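Local coordinates for acyl-CoA hydrolase (Bacillus halodurans, PDB 1VPM), which binds coenzyme A in a hexameric hotdog-fold assembly and probably hydrolyses the thioester of long-chain fatty acyl-CoA molecules, at residues A85-G90 against G114-T119. Residues are numbered along the deposited sequence; the frame is centred on the assembly and turned at random.
Sequences ALELEG and GERTLT
E87 and R116 meet across the sheet in a salt bridge, their side chains crossing at about a right angle. NE of R116 donates to OE1 of E87 over 2.7 Å, in a fairly straight bond of 159°. The carboxylate oxygen sits at the edge of the guanidinium, close to its plane, and accepts the N-H through its syn lone pair, although the two flat groups are turned 32° apart. A bend at chi3 of R116 (92°) swings the guanidinium round to present NE to the acid. The other oxygen of E87, OE2, is hydrogen-bonded to ND2 of N109, so a separate partner holds each oxygen and the rotation of the carboxylate is fixed. L86 and T119 meet more loosely on the other face of the sheet, CD2 of L86 lying 4.2 Å from OG1 of T119; that threonine also touches a bound coenzyme A. Strands 85-95 and 116-129 are not direct neighbours in this antiparallel hotdog sheet: strand 99-109 runs between them, and R116 lies against its H107. L86 packs on V46 and Y49 of helix 43-62, the long helix that the hotdog sheet wraps around.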
loop_
_atom_site.group_PDB
_atom_site.type_symbol
_atom_site.label_atom_id
_atom_site.label_comp_id
_atom_site.label_asym_id
_atom_site.label_seq_id
_atom_site.Cartn_x
_atom_site.Cartn_y
_atom_site.Cartn_z
ATOM N N ALA A 85 -10.310 7.321 14.619
ATOM C CA ALA A 85 -9.038 6.684 14.877
ATOM C C ALA A 85 -9.357 5.399 15.615
ATOM O O ALA A 85 -10.273 5.332 16.475
ATOM C CB ALA A 85 -8.181 7.515 15.722
ATOM N N LEU A 86 -8.575 4.388 15.313
ATOM C CA LEU A 86 -8.615 3.148 16.036
ATOM C C LEU A 86 -7.452 3.086 16.978
ATOM O O LEU A 86 -6.326 3.310 16.570
ATOM C CB LEU A 86 -8.505 1.961 15.103
ATOM C CG LEU A 86 -9.651 1.436 14.280
ATOM C CD1 LEU A 86 -9.130 0.167 13.538
ATOM C CD2 LEU A 86 -10.822 1.038 15.169
ATOM N N GLU A 87 -7.730 2.711 18.220
ATOM C CA GLU A 87 -6.752 2.596 19.288
ATOM C C GLU A 87 -6.683 1.102 19.691
ATOM O O GLU A 87 -7.679 0.559 20.070
ATOM C CB GLU A 87 -7.217 3.393 20.491
ATOM C CG GLU A 87 -7.606 4.852 20.164
ATOM C CD GLU A 87 -8.253 5.606 21.373
ATOM O OE1 GLU A 87 -8.693 4.934 22.370
ATOM O OE2 GLU A 87 -8.299 6.866 21.290
ATOM N N LEU A 88 -5.491 0.555 19.677
ATOM C CA LEU A 88 -5.283 -0.819 20.039
ATOM C C LEU A 88 -4.285 -0.914 21.192
ATOM O O LEU A 88 -3.300 -0.121 21.223
ATOM C CB LEU A 88 -4.745 -1.612 18.838
ATOM C CG LEU A 88 -5.631 -1.731 17.569
ATOM C CD1 LEU A 88 -5.148 -0.717 16.526
ATOM C CD2 LEU A 88 -5.555 -3.116 17.023
ATOM N N GLU A 89 -4.523 -1.906 22.056
ATOM C CA GLU A 89 -3.599 -2.192 23.154
ATOM C C GLU A 89 -3.486 -3.683 23.335
ATOM O O GLU A 89 -4.497 -4.352 23.388
ATOM C CB GLU A 89 -4.095 -1.546 24.452
ATOM C CG GLU A 89 -3.160 -1.765 25.637
ATOM C CD GLU A 89 -3.709 -1.247 26.951
ATOM O OE1 GLU A 89 -4.875 -0.816 27.051
ATOM O OE2 GLU A 89 -2.942 -1.247 27.917
ATOM N N GLY A 90 -2.273 -4.166 23.444
ATOM C CA GLY A 90 -2.004 -5.570 23.591
ATOM C C GLY A 90 -1.047 -5.817 24.753
ATOM O O GLY A 90 -0.186 -4.958 25.039
ATOM N N GLY A 114 -15.177 13.070 20.067
ATOM C CA GLY A 114 -14.244 12.580 21.049
ATOM C C GLY A 114 -14.691 11.343 21.791
ATOM O O GLY A 114 -13.978 10.876 22.656
ATOM N N GLU A 115 -15.844 10.790 21.413
ATOM C CA GLU A 115 -16.373 9.590 22.047
ATOM C C GLU A 115 -15.502 8.333 21.780
ATOM O O GLU A 115 -15.156 8.108 20.627
ATOM C CB GLU A 115 -17.809 9.324 21.556
ATOM C CG GLU A 115 -18.534 8.137 22.344
ATOM C CD GLU A 115 -19.963 7.718 21.781
ATOM O OE1 GLU A 115 -20.374 8.141 20.657
ATOM O OE2 GLU A 115 -20.682 6.945 22.495
ATOM N N ARG A 116 -15.132 7.593 22.832
ATOM C CA ARG A 116 -14.428 6.322 22.692
ATOM C C ARG A 116 -15.401 5.173 22.884
ATOM O O ARG A 116 -16.154 5.126 23.878
ATOM C CB ARG A 116 -13.287 6.168 23.702
ATOM C CG ARG A 116 -11.982 6.628 23.285
ATOM C CD ARG A 116 -11.021 6.510 24.432
ATOM N NE ARG A 116 -10.249 5.264 24.534
ATOM C CZ ARG A 116 -10.449 4.279 25.401
ATOM N NH1 ARG A 116 -11.453 4.303 26.276
ATOM N NH2 ARG A 116 -9.622 3.243 25.403
ATOM N N THR A 117 -15.372 4.219 21.961
ATOM C CA THR A 117 -16.256 3.097 21.990
ATOM C C THR A 117 -15.424 1.819 21.838
ATOM O O THR A 117 -14.524 1.767 20.998
ATOM C CB THR A 117 -17.267 3.252 20.844
ATOM O OG1 THR A 117 -17.930 4.529 20.973
ATOM C CG2 THR A 117 -18.267 2.180 20.856
ATOM N N LEU A 118 -15.712 0.834 22.691
ATOM C CA LEU A 118 -15.078 -0.479 22.550
ATOM C C LEU A 118 -15.556 -1.183 21.265
ATOM O O LEU A 118 -16.766 -1.336 21.019
ATOM C CB LEU A 118 -15.350 -1.329 23.764
ATOM C CG LEU A 118 -14.655 -2.682 23.794
ATOM C CD1 LEU A 118 -13.226 -2.608 23.999
ATOM C CD2 LEU A 118 -15.284 -3.523 24.933
ATOM N N THR A 119 -14.579 -1.500 20.383
ATOM C CA THR A 119 -14.848 -2.099 19.089
ATOM C C THR A 119 -14.836 -3.614 19.224
ATOM O O THR A 119 -15.754 -4.311 18.828
ATOM C CB THR A 119 -13.722 -1.768 18.110
ATOM O OG1 THR A 119 -13.519 -0.362 18.083
ATOM C CG2 THR A 119 -14.076 -2.255 16.713
#